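PDB 4RXV: uncharacterized protein from Legionella pneumophila subsp. pneumophila str. Philadelphia 1, which is of unestablished function but carries an N-terminal RavJ peptidase domain and is probably a papain-like cysteine peptidase. Local coordinates for residues E11-E16 with A110-D115; S100-F105 with D171-G176; A126-M131 with F199-N204. One frame throughout, in Å; residues are numbered along the deposited sequence.

Contact 1: E11-E16 with A110-D115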
ATOM      1  N   GLU A  11      -2.883   3.257  13.060  1.00  8.79           N
ATOM      2  CA  GLU A  11      -2.854   4.701  13.246  1.00  9.34           C
ATOM      3  C   GLU A  11      -1.745   5.342  12.414  1.00  9.14           C
ATOM      4  O   GLU A  11      -1.965   6.370  11.788  1.00  9.23           O
ATOM      5  CB  GLU A  11      -2.709   5.059  14.719  1.00 11.47           C
ATOM      6  CG  GLU A  11      -3.990   4.849  15.513  1.00 18.60           C
ATOM      7  CD  GLU A  11      -5.187   5.643  14.950  1.00 22.82           C
ATOM      8  OE1 GLU A  11      -4.977   6.815  14.527  1.00 23.54           O
ATOM      9  OE2 GLU A  11      -6.334   5.092  14.909  1.00 22.91           O
ATOM     10  N   ARG A  12      -0.562   4.729  12.385  1.00  8.42           N
ATOM     11  CA  ARG A  12       0.542   5.241  11.582  1.00  8.58           C
ATOM     12  C   ARG A  12       0.138   5.286  10.093  1.00  7.79           C
ATOM     13  O   ARG A  12       0.467   6.236   9.387  1.00  8.19           O
ATOM     14  CB  ARG A  12       1.786   4.381  11.759  1.00  8.89           C
ATOM     15  CG  ARG A  12       2.927   4.728  10.807  1.00  8.84           C
ATOM     16  CD  ARG A  12       3.474   6.136  11.044  1.00  9.11           C
ATOM     17  NE  ARG A  12       4.517   6.503  10.100  1.00  9.17           N
ATOM     18  CZ  ARG A  12       4.299   7.129   8.959  1.00  8.96           C
ATOM     19  NH1 ARG A  12       3.073   7.428   8.570  1.00  8.76           N
ATOM     20  NH2 ARG A  12       5.321   7.438   8.196  1.00  9.55           N
ATOM     21  N   LEU A  13      -0.541   4.254   9.611  1.00  7.32           N
ATOM     22  CA  LEU A  13      -0.972   4.217   8.216  1.00  7.29           C
ATOM     23  C   LEU A  13      -2.090   5.232   7.959  1.00  7.07           C
ATOM     24  O   LEU A  13      -2.133   5.826   6.874  1.00  8.15           O
ATOM     25  CB  LEU A  13      -1.418   2.793   7.878  1.00  7.36           C
ATOM     26  CG  LEU A  13      -0.292   1.761   7.874  1.00  7.80           C
ATOM     27  CD1 LEU A  13      -0.835   0.352   7.990  1.00  7.95           C
ATOM     28  CD2 LEU A  13       0.580   1.892   6.608  1.00  8.19           C
ATOM     29  N   LYS A  14      -2.978   5.441   8.925  1.00  7.91           N
ATOM     30  CA  LYS A  14      -4.015   6.459   8.791  1.00  8.50           C
ATOM     31  C   LYS A  14      -3.408   7.859   8.592  1.00  8.35           C
ATOM     32  O   LYS A  14      -3.976   8.696   7.904  1.00  8.64           O
ATOM     33  CB  LYS A  14      -4.984   6.416   9.981  1.00  8.63           C
ATOM     34  CG  LYS A  14      -5.937   5.263   9.921  1.00  9.97           C
ATOM     35  CD  LYS A  14      -6.705   5.034  11.195  1.00 11.76           C
ATOM     36  CE  LYS A  14      -7.526   6.214  11.598  1.00 13.44           C
ATOM     37  NZ  LYS A  14      -8.356   5.879  12.779  1.00 16.72           N
ATOM     38  N   GLN A  15      -2.244   8.118   9.191  1.00  8.29           N
ATOM     39  CA  GLN A  15      -1.590   9.406   9.046  1.00  8.39           C
ATOM     40  C   GLN A  15      -1.266   9.722   7.596  1.00  7.62           C
ATOM     41  O   GLN A  15      -1.076  10.888   7.268  1.00  8.44           O
ATOM     42  CB  GLN A  15      -0.327   9.481   9.893  1.00  9.52           C
ATOM     43  CG  GLN A  15      -0.600   9.489  11.378  1.00 10.20           C
ATOM     44  CD  GLN A  15       0.654   9.448  12.197  1.00 10.95           C
ATOM     45  OE1 GLN A  15       1.027   8.414  12.716  1.00 13.04           O
ATOM     46  NE2 GLN A  15       1.307  10.578  12.323  1.00 12.70           N
ATOM     47  N   GLU A  16      -1.162   8.708   6.730  1.00  7.56           N
ATOM     48  CA  GLU A  16      -0.830   8.937   5.342  1.00  7.67           C
ATOM     49  C   GLU A  16      -1.997   9.449   4.515  1.00  7.56           C
ATOM     50  O   GLU A  16      -1.799   9.877   3.389  1.00  8.36           O
ATOM     51  CB  GLU A  16      -0.244   7.660   4.716  1.00  7.98           C
ATOM     52  CG  GLU A  16       1.061   7.271   5.364  1.00  8.34           C
ATOM     53  CD  GLU A  16       2.071   8.398   5.301  1.00  9.29           C
ATOM     54  OE1 GLU A  16       2.499   8.756   4.189  1.00 12.88           O
ATOM     55  OE2 GLU A  16       2.432   8.942   6.357  1.00 10.71           O
ATOM     56  N   ALA A 110       4.510  -0.387   2.295  1.00  6.69           N
ATOM     57  CA  ALA A 110       5.697  -1.166   2.617  1.00  7.06           C
ATOM     58  C   ALA A 110       6.810  -0.246   3.118  1.00  7.41           C
ATOM     59  O   ALA A 110       7.475  -0.566   4.107  1.00  7.65           O
ATOM     60  CB  ALA A 110       6.151  -1.984   1.429  1.00  7.97           C
ATOM     61  N   GLY A 111       7.001   0.908   2.471  1.00  7.07           N
ATOM     62  CA  GLY A 111       7.995   1.866   2.930  1.00  7.31           C
ATOM     63  C   GLY A 111       7.700   2.421   4.301  1.00  7.28           C
ATOM     64  O   GLY A 111       8.592   2.482   5.151  1.00  8.38           O
ATOM     65  N   VAL A 112       6.456   2.820   4.537  1.00  6.97           N
ATOM     66  CA  VAL A 112       6.055   3.325   5.848  1.00  6.98           C
ATOM     67  C   VAL A 112       6.381   2.314   6.945  1.00  7.64           C
ATOM     68  O   VAL A 112       6.883   2.671   8.006  1.00  8.57           O
ATOM     69  CB  VAL A 112       4.558   3.693   5.843  1.00  7.64           C
ATOM     70  CG1 VAL A 112       4.039   3.953   7.234  1.00  8.71           C
ATOM     71  CG2 VAL A 112       4.297   4.895   4.917  1.00  8.34           C
ATOM     72  N   LEU A 113       6.055   1.057   6.693  1.00  7.14           N
ATOM     73  CA  LEU A 113       6.235   0.012   7.688  1.00  8.17           C
ATOM     74  C   LEU A 113       7.696  -0.355   7.884  1.00  8.79           C
ATOM     75  O   LEU A 113       8.134  -0.559   9.010  1.00 10.11           O
ATOM     76  CB  LEU A 113       5.424  -1.205   7.285  1.00  8.16           C
ATOM     77  CG  LEU A 113       3.930  -0.925   7.229  1.00 10.29           C
ATOM     78  CD1 LEU A 113       3.215  -2.053   6.485  1.00 12.66           C
ATOM     79  CD2 LEU A 113       3.327  -0.640   8.567  1.00 12.40           C
ATOM     80  N   LEU A 114       8.464  -0.424   6.804  1.00  8.58           N
ATOM     81  CA  LEU A 114       9.887  -0.730   6.868  1.00  9.13           C
ATOM     82  C   LEU A 114      10.658   0.376   7.576  1.00  9.91           C
ATOM     83  O   LEU A 114      11.752   0.148   8.070  1.00 10.68           O
ATOM     84  CB  LEU A 114      10.445  -1.006   5.458  1.00  9.60           C
ATOM     85  CG  LEU A 114      10.051  -2.378   4.894  1.00 10.11           C
ATOM     86  CD1 LEU A 114      10.194  -2.433   3.400  1.00 11.46           C
ATOM     87  CD2 LEU A 114      10.856  -3.484   5.537  1.00 11.66           C
ATOM     88  N   ASP A 115      10.122   1.589   7.574  1.00 10.20           N
ATOM     89  CA  ASP A 115      10.781   2.737   8.176  1.00 10.58           C
ATOM     90  C   ASP A 115      10.556   2.810   9.677  1.00 12.18           C
ATOM     91  O   ASP A 115      11.127   3.670  10.310  1.00 14.73           O
ATOM     92  CB  ASP A 115      10.265   4.021   7.530  1.00 11.77           C
ATOM     93  CG  ASP A 115      11.098   5.217   7.887  1.00 11.49           C
ATOM     94  OD1 ASP A 115      12.315   5.175   7.640  1.00 11.42           O
ATOM     95  OD2 ASP A 115      10.530   6.191   8.424  1.00 13.41           O
TER
HETATM   96  O   HOH W   1       6.722   4.604  10.076  1.00 21.86           O
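A salt bridge within segment 11-16 steadies the Arg12 side of this contact. Arg12 NH1 meets Glu16 OE2 at 2.8 Å, one turn further along the same segment. The bond is nearly straight, 168° at the hydrogen, and the oxygen lies in the guanidinium plane. Glu16 OE2 also accepts from Tyr224 N, and Glu16 OE1 from Asn85. The polar link between the segments is a water, which accepts from Arg12 NE and donates to Val112 O. These bonds probably fix the rotation of the guanidinium.

The apolar part centres on Val112. Its CG1 sits over the middle of one guanidinium face, 3.6 Å from Arg12 CZ. Arg12 reaches it with CG anti to the backbone N (chi1 172°) and a bend at chi2. The other branch, Val112 CG2, meets Glu16 CG at 4.0 Å, tip to tip. Beside this pair, Leu13 crosses Val112 obliquely. Leu13 CD2 touches Val112 CG1 at 4.1 Å and Leu113 CD2 at 4.2 Å.

The contact packs helix 6-14 and the turn after it against the C-terminal half of helix 105-114. Beyond it, Leu113 rests on strand 136-146 and Leu114 on helix 74-84. Pro223, in the C-terminal tail, touches Arg12.

Contact 2: S100-F105 with D171-G176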
ATOM      1  N   SER A 100      -1.564   7.219  -7.257  1.00  8.43           N
ATOM      2  CA  SER A 100      -1.166   5.817  -7.355  1.00  8.75           C
ATOM      3  C   SER A 100      -2.287   4.994  -8.005  1.00  9.46           C
ATOM      4  O   SER A 100      -3.267   5.552  -8.519  1.00 10.00           O
ATOM      5  CB  SER A 100      -0.740   5.266  -5.996  1.00  9.24           C
ATOM      6  OG  SER A 100      -0.016   4.077  -6.135  1.00 10.18           O
ATOM      7  N   GLU A 101      -2.127   3.672  -8.017  1.00  9.54           N
ATOM      8  CA  GLU A 101      -3.043   2.789  -8.716  1.00  9.58           C
ATOM      9  C   GLU A 101      -2.880   1.361  -8.158  1.00  8.90           C
ATOM     10  O   GLU A 101      -2.103   1.122  -7.218  1.00  9.34           O
ATOM     11  CB  GLU A 101      -2.851   2.882 -10.245  1.00 10.33           C
ATOM     12  CG  GLU A 101      -1.401   2.942 -10.693  1.00 11.32           C
ATOM     13  CD  GLU A 101      -0.644   1.740 -10.235  1.00 12.51           C
ATOM     14  OE1 GLU A 101       0.323   1.887  -9.463  1.00 14.48           O
ATOM     15  OE2 GLU A 101      -1.039   0.624 -10.634  1.00 14.33           O
ATOM     16  N   CYS A 102      -3.633   0.420  -8.713  1.00  9.38           N
ATOM     17  CA  CYS A 102      -3.836  -0.898  -8.115  1.00  9.67           C
ATOM     18  C   CYS A 102      -2.561  -1.705  -7.926  1.00  9.70           C
ATOM     19  O   CYS A 102      -2.458  -2.505  -6.995  1.00  9.92           O
ATOM     20  CB  CYS A 102      -4.817  -1.684  -9.000  1.00 10.26           C
ATOM     21  SG  CYS A 102      -5.524  -3.173  -8.321  1.00 10.51           S
ATOM     22  N   SER A 103      -1.615  -1.531  -8.838  0.78  9.81           N
ATOM     23  CA  SER A 103      -0.365  -2.268  -8.768  0.78 10.65           C
ATOM     24  C   SER A 103       0.596  -1.734  -7.711  0.78 10.74           C
ATOM     25  O   SER A 103       0.981  -2.466  -6.820  0.78 13.19           O
ATOM     26  CB  SER A 103       0.303  -2.288 -10.142  0.78 13.48           C
ATOM     27  OG  SER A 103      -0.430  -3.128 -11.000  0.78 15.22           O
ATOM     28  N   ASN A 104       0.984  -0.473  -7.802  1.00  8.94           N
ATOM     29  CA  ASN A 104       2.136   0.018  -7.032  1.00  9.67           C
ATOM     30  C   ASN A 104       1.771   0.655  -5.716  1.00  8.29           C
ATOM     31  O   ASN A 104       2.675   0.899  -4.928  1.00  8.87           O
ATOM     32  CB  ASN A 104       2.977   1.020  -7.840  1.00 11.28           C
ATOM     33  CG  ASN A 104       3.676   0.396  -9.035  1.00 13.09           C
ATOM     34  OD1 ASN A 104       3.622  -0.828  -9.244  1.00 13.74           O
ATOM     35  ND2 ASN A 104       4.374   1.228  -9.805  1.00 15.27           N
ATOM     36  N   PHE A 105       0.498   0.944  -5.437  1.00  7.63           N
ATOM     37  CA  PHE A 105       0.185   1.705  -4.238  1.00  7.47           C
ATOM     38  C   PHE A 105       0.729   1.021  -2.969  1.00  6.92           C
ATOM     39  O   PHE A 105       1.227   1.693  -2.064  1.00  7.46           O
ATOM     40  CB  PHE A 105      -1.328   1.887  -4.162  1.00  7.71           C
ATOM     41  CG  PHE A 105      -1.818   3.149  -3.434  1.00  7.52           C
ATOM     42  CD1 PHE A 105      -1.036   3.884  -2.573  1.00  7.79           C
ATOM     43  CD2 PHE A 105      -3.113   3.564  -3.648  1.00  8.52           C
ATOM     44  CE1 PHE A 105      -1.552   5.014  -1.936  1.00  8.59           C
ATOM     45  CE2 PHE A 105      -3.645   4.663  -2.998  1.00  8.63           C
ATOM     46  CZ  PHE A 105      -2.866   5.382  -2.138  1.00  8.58           C
ATOM     47  N   ASP A 171      -3.373  -2.472   2.549  1.00  6.69           N
ATOM     48  CA  ASP A 171      -3.824  -2.222   1.194  1.00  6.58           C
ATOM     49  C   ASP A 171      -4.264  -0.759   1.062  1.00  6.68           C
ATOM     50  O   ASP A 171      -5.463  -0.445   1.168  1.00  7.34           O
ATOM     51  CB  ASP A 171      -4.956  -3.182   0.844  1.00  7.57           C
ATOM     52  CG  ASP A 171      -5.343  -3.136  -0.625  1.00  7.72           C
ATOM     53  OD1 ASP A 171      -4.927  -2.202  -1.364  1.00  8.24           O
ATOM     54  OD2 ASP A 171      -6.081  -4.060  -1.045  1.00  8.72           O
ATOM     55  N   PRO A 172      -3.318   0.155   0.827  1.00  6.48           N
ATOM     56  CA  PRO A 172      -3.693   1.562   0.699  1.00  6.85           C
ATOM     57  C   PRO A 172      -4.615   1.848  -0.491  1.00  6.71           C
ATOM     58  O   PRO A 172      -5.455   2.744  -0.415  1.00  7.60           O
ATOM     59  CB  PRO A 172      -2.352   2.275   0.540  1.00  7.60           C
ATOM     60  CG  PRO A 172      -1.402   1.214   0.054  1.00  7.54           C
ATOM     61  CD  PRO A 172      -1.855  -0.039   0.754  1.00  7.06           C
ATOM     62  N   TRP A 173      -4.490   1.087  -1.580  1.00  6.54           N
ATOM     63  CA  TRP A 173      -5.407   1.250  -2.706  1.00  7.14           C
ATOM     64  C   TRP A 173      -6.853   1.038  -2.295  1.00  7.14           C
ATOM     65  O   TRP A 173      -7.727   1.791  -2.733  1.00  7.78           O
ATOM     66  CB  TRP A 173      -5.001   0.341  -3.856  1.00  7.32           C
ATOM     67  CG  TRP A 173      -5.773   0.502  -5.127  1.00  7.70           C
ATOM     68  CD1 TRP A 173      -5.572   1.434  -6.114  1.00  8.15           C
ATOM     69  CD2 TRP A 173      -6.819  -0.346  -5.594  1.00  8.12           C
ATOM     70  NE1 TRP A 173      -6.423   1.193  -7.164  1.00  8.51           N
ATOM     71  CE2 TRP A 173      -7.202   0.109  -6.868  1.00  8.49           C
ATOM     72  CE3 TRP A 173      -7.448  -1.466  -5.068  1.00  8.88           C
ATOM     73  CZ2 TRP A 173      -8.214  -0.517  -7.631  1.00  9.30           C
ATOM     74  CZ3 TRP A 173      -8.460  -2.092  -5.817  1.00  9.08           C
ATOM     75  CH2 TRP A 173      -8.820  -1.612  -7.087  1.00  9.12           C
ATOM     76  N   ALA A 174      -7.114   0.052  -1.429  1.00  7.34           N
ATOM     77  CA  ALA A 174      -8.480  -0.153  -0.954  1.00  7.75           C
ATOM     78  C   ALA A 174      -9.004   1.115  -0.274  1.00  7.13           C
ATOM     79  O   ALA A 174     -10.189   1.421  -0.374  1.00  8.00           O
ATOM     80  CB  ALA A 174      -8.550  -1.317   0.010  1.00  8.19           C
ATOM     81  N   VAL A 175      -8.141   1.827   0.461  1.00  7.72           N
ATOM     82  CA  VAL A 175      -8.528   3.060   1.150  1.00  7.54           C
ATOM     83  C   VAL A 175      -8.738   4.199   0.139  1.00  7.36           C
ATOM     84  O   VAL A 175      -9.698   4.965   0.240  1.00  8.43           O
ATOM     85  CB  VAL A 175      -7.491   3.418   2.219  1.00  7.84           C
ATOM     86  CG1 VAL A 175      -7.888   4.707   2.964  1.00  8.12           C
ATOM     87  CG2 VAL A 175      -7.379   2.276   3.220  1.00  9.19           C
ATOM     88  N   GLY A 176      -7.872   4.282  -0.864  1.00  7.79           N
ATOM     89  CA  GLY A 176      -8.092   5.184  -1.987  1.00  8.42           C
ATOM     90  C   GLY A 176      -9.417   4.946  -2.688  1.00  8.12           C
ATOM     91  O   GLY A 176     -10.086   5.881  -3.146  1.00  9.93           O
TER
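The contact lies at the probable active site of a clan CA peptidase fold, where Cys102 precedes helix 105-114 and His139 stands beside it. Asp171 is the N-cap of helix 172-176: its OD1 accepts from Ala174 N at 3.1 Å, from well above the carboxylate plane. Its OD2 bonds His139 NE2, while His139 ND1 bonds Cys102 O.

Cys102 runs across one face of the Trp173 indole, CA over the five-membered ring and SG over the six-membered ring. SG is anti to the backbone N (chi1 -167°) and sits 3.7 Å from the centroid of the six-membered ring, only 7° off the normal. This is a sulfur-aromatic contact. Cys102 CA makes a CH-pi contact, 3.5 Å from the centroid of the five-membered ring. Cys102 N and Trp173 NE1 are both donors. Asp25 serves both, OD2 taking the amide and OD1 the indole, so one carboxylate holds the backbone and the ring in place.

Phe105 CD2 lies at the indole edge, near its plane. Its closest approach is to the backbone, 3.4 Å from Trp173 CA. Pro172 CB packs over one Phe105 face, 3.9 Å from the ring centroid, and Ser100 CB covers the opposite face. Glu101 folds back on its own turn, OE1 accepting from Asn104 N and OE2 from Ser103 N.

A cysteine ahead of a helix, a histidine on strand 136-146 and an aspartate just after the adjacent strand 168-170 are consistent with the Cys-His-Asp arrangement of papain-like peptidases.

Contact 3: A126-M131 with F199-N204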
ATOM      1  N   ALA A 126       6.273  -8.221   3.718  1.00  7.59           N
ATOM      2  CA  ALA A 126       6.284  -8.841   2.403  1.00  7.90           C
ATOM      3  C   ALA A 126       5.401  -8.038   1.468  1.00  7.62           C
ATOM      4  O   ALA A 126       4.488  -7.333   1.907  1.00  8.07           O
ATOM      5  CB  ALA A 126       5.815 -10.280   2.459  1.00  8.11           C
ATOM      6  N   VAL A 127       5.666  -8.152   0.184  1.00  7.24           N
ATOM      7  CA  VAL A 127       4.799  -7.558  -0.842  1.00  7.31           C
ATOM      8  C   VAL A 127       4.425  -8.659  -1.806  1.00  7.48           C
ATOM      9  O   VAL A 127       5.300  -9.415  -2.269  1.00  8.22           O
ATOM     10  CB  VAL A 127       5.490  -6.383  -1.564  1.00  8.37           C
ATOM     11  CG1 VAL A 127       4.552  -5.777  -2.626  1.00  9.79           C
ATOM     12  CG2 VAL A 127       5.922  -5.327  -0.568  1.00  8.58           C
ATOM     13  N   ILE A 128       3.144  -8.778  -2.065  1.00  7.77           N
ATOM     14  CA  ILE A 128       2.589  -9.862  -2.851  1.00  7.94           C
ATOM     15  C   ILE A 128       1.757  -9.329  -4.006  1.00  8.44           C
ATOM     16  O   ILE A 128       1.149  -8.261  -3.939  1.00  9.10           O
ATOM     17  CB  ILE A 128       1.708 -10.815  -1.980  1.00  8.43           C
ATOM     18  CG1 ILE A 128       0.394 -10.144  -1.547  1.00  9.19           C
ATOM     19  CG2 ILE A 128       2.504 -11.312  -0.773  1.00  8.39           C
ATOM     20  CD1 ILE A 128      -0.568 -11.072  -0.764  1.00  9.84           C
ATOM     21  N   GLY A 129       1.754 -10.094  -5.089  1.00  8.20           N
ATOM     22  CA  GLY A 129       0.804  -9.886  -6.167  1.00  9.18           C
ATOM     23  C   GLY A 129      -0.415 -10.722  -5.898  1.00  9.22           C
ATOM     24  O   GLY A 129      -0.337 -11.919  -5.619  1.00 10.91           O
ATOM     25  N   SER A 130      -1.567 -10.077  -5.979  1.00  9.36           N
ATOM     26  CA  SER A 130      -2.841 -10.687  -5.642  1.00  9.16           C
ATOM     27  C   SER A 130      -3.875 -10.323  -6.718  1.00  9.89           C
ATOM     28  O   SER A 130      -3.519  -9.797  -7.772  1.00  9.59           O
ATOM     29  CB  SER A 130      -3.252 -10.250  -4.233  1.00  9.50           C
ATOM     30  OG  SER A 130      -4.490 -10.770  -3.786  1.00  9.38           O
ATOM     31  N   MET A 131      -5.145 -10.633  -6.483  1.00 10.11           N
ATOM     32  CA  MET A 131      -6.198 -10.391  -7.483  1.00 10.61           C
ATOM     33  C   MET A 131      -5.804 -11.038  -8.806  1.00 12.02           C
ATOM     34  O   MET A 131      -5.746 -10.409  -9.862  1.00 12.66           O
ATOM     35  CB  MET A 131      -6.520  -8.894  -7.612  1.00 10.73           C
ATOM     36  CG  MET A 131      -7.861  -8.643  -8.262  1.00 12.95           C
ATOM     37  SD  MET A 131      -8.229  -6.887  -8.422  1.00 14.54           S
ATOM     38  CE  MET A 131      -8.473  -6.454  -6.723  1.00 16.54           C
ATOM     39  N   PHE A 199      -6.232 -14.754  -2.355  1.00 10.81           N
ATOM     40  CA  PHE A 199      -5.507 -15.947  -2.808  1.00 11.26           C
ATOM     41  C   PHE A 199      -6.094 -16.441  -4.130  1.00 12.26           C
ATOM     42  O   PHE A 199      -7.310 -16.332  -4.343  1.00 14.07           O
ATOM     43  CB  PHE A 199      -5.600 -17.069  -1.770  1.00 11.85           C
ATOM     44  CG  PHE A 199      -5.143 -16.671  -0.408  1.00 11.92           C
ATOM     45  CD1 PHE A 199      -3.845 -16.281  -0.175  1.00 12.54           C
ATOM     46  CD2 PHE A 199      -6.039 -16.655   0.644  1.00 13.08           C
ATOM     47  CE1 PHE A 199      -3.445 -15.886   1.077  1.00 13.31           C
ATOM     48  CE2 PHE A 199      -5.635 -16.276   1.898  1.00 14.45           C
ATOM     49  CZ  PHE A 199      -4.332 -15.905   2.120  1.00 13.40           C
ATOM     50  N   PRO A 200      -5.259 -17.019  -5.015  1.00 13.05           N
ATOM     51  CA  PRO A 200      -3.815 -17.231  -4.862  1.00 13.06           C
ATOM     52  C   PRO A 200      -3.033 -15.949  -5.101  1.00 11.29           C
ATOM     53  O   PRO A 200      -3.479 -15.029  -5.802  1.00 11.70           O
ATOM     54  CB  PRO A 200      -3.502 -18.246  -5.959  1.00 15.19           C
ATOM     55  CG  PRO A 200      -4.490 -17.937  -7.010  1.00 15.16           C
ATOM     56  CD  PRO A 200      -5.751 -17.604  -6.269  1.00 14.90           C
ATOM     57  N   ALA A 201      -1.842 -15.905  -4.518  1.00 11.14           N
ATOM     58  CA  ALA A 201      -0.968 -14.750  -4.625  1.00 10.96           C
ATOM     59  C   ALA A 201       0.448 -15.203  -4.914  1.00 10.65           C
ATOM     60  O   ALA A 201       0.761 -16.391  -4.795  1.00 11.42           O
ATOM     61  CB  ALA A 201      -1.022 -13.909  -3.331  1.00 11.87           C
ATOM     62  N   THR A 202       1.299 -14.269  -5.300  1.00 10.64           N
ATOM     63  CA  THR A 202       2.699 -14.525  -5.529  1.00 10.19           C
ATOM     64  C   THR A 202       3.516 -13.570  -4.662  1.00  9.55           C
ATOM     65  O   THR A 202       3.195 -12.402  -4.537  1.00 10.74           O
ATOM     66  CB  THR A 202       3.056 -14.396  -7.034  1.00 11.30           C
ATOM     67  OG1 THR A 202       4.412 -14.803  -7.216  1.00 12.19           O
ATOM     68  CG2 THR A 202       2.851 -12.993  -7.576  1.00 12.72           C
ATOM     69  N   VAL A 203       4.595 -14.054  -4.085  1.00  9.39           N
ATOM     70  CA  VAL A 203       5.344 -13.245  -3.138  1.00  9.23           C
ATOM     71  C   VAL A 203       6.556 -12.632  -3.795  1.00  9.26           C
ATOM     72  O   VAL A 203       7.550 -13.326  -4.049  1.00 11.17           O
ATOM     73  CB  VAL A 203       5.752 -14.042  -1.889  1.00 10.50           C
ATOM     74  CG1 VAL A 203       6.405 -13.114  -0.882  1.00 10.98           C
ATOM     75  CG2 VAL A 203       4.537 -14.717  -1.268  1.00 11.03           C
ATOM     76  N   ASN A 204       6.499 -11.333  -4.067  1.00  8.70           N
ATOM     77  CA  ASN A 204       7.538 -10.664  -4.826  1.00 10.42           C
ATOM     78  C   ASN A 204       8.669 -10.093  -3.991  1.00 10.05           C
ATOM     79  O   ASN A 204       9.743  -9.851  -4.511  1.00 12.75           O
ATOM     80  CB  ASN A 204       6.948  -9.600  -5.727  1.00 12.28           C
ATOM     81  CG  ASN A 204       6.129 -10.211  -6.844  1.00 15.57           C
ATOM     82  OD1 ASN A 204       4.962  -9.878  -7.028  1.00 18.13           O
ATOM     83  ND2 ASN A 204       6.724 -11.141  -7.559  1.00 16.48           N
TER
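Three backbone hydrogen bonds join the strands. Gly129 and Thr202 form an antiparallel hydrogen-bonded pair: Gly129 N gives to Thr202 O at 2.8 Å, and Thr202 N gives to Gly129 O at 2.9 Å. Both acceptors are met in the carbonyl plane. The third bond, Asn204 N to Val127 O, is also 2.9 Å but more bent, 138° at the hydrogen. A close CA-H...O contact, Ile128 CA to Thr202 O at 3.1 Å, lies beside them.

Ile128 and Val203 make the adjacent non-hydrogen-bonded pair. Their side chains share a face and cross obliquely, with Ile128 CG2 at 4.0 Å from Val203 CG2. The longer branch of Ile128 runs the other way. CG1 takes the crowded position between backbone N and carbonyl carbon (chi1 70°), and CD1 ends 3.9 Å from Ala201 CB. On the other face, Thr202 CG2 lies over Gly129, which has no side chain. Asn204 OD1 comes near the same glycine without a bond. Ser130 OG turns to Leu198 O, just ahead of the second segment.

The short strand axes run at 138° N-to-C, well short of straight antiparallel, so the strands are strongly twisted against each other. Strand 202-206 is an outermost strand of the four-stranded antiparallel sheet. Strand 123-133 lies between it and strand 136-146, to which it bonds through Ile128 with Ile141 and Ser130 with His139. Val127 packs on Tyr107 and Ala110 of helix 105-114.

In the fold
All three contacts are largely buried, but contact 2 lies nearest the centre of the chain and contact 3 farthest out, with Asn204 exposed. Contact 2 uses the loop leading into helix 105-114, contact 1 its far end. Contacts 1 and 3 touch where Ala110 packs on Val127, so the helix lies against the sheet. The chemistry differs by place. Contact 1 is aliphatic packing on an arginine face, with a water bridge and a salt bridge inside one segment. Contact 2 is built on aromatic rings and a sulfur. Contact 3 relies on backbone bonds. His139 links contacts 2 and 3: its side chain bonds Cys102 O and Asp171, while its backbone pairs with Ser130.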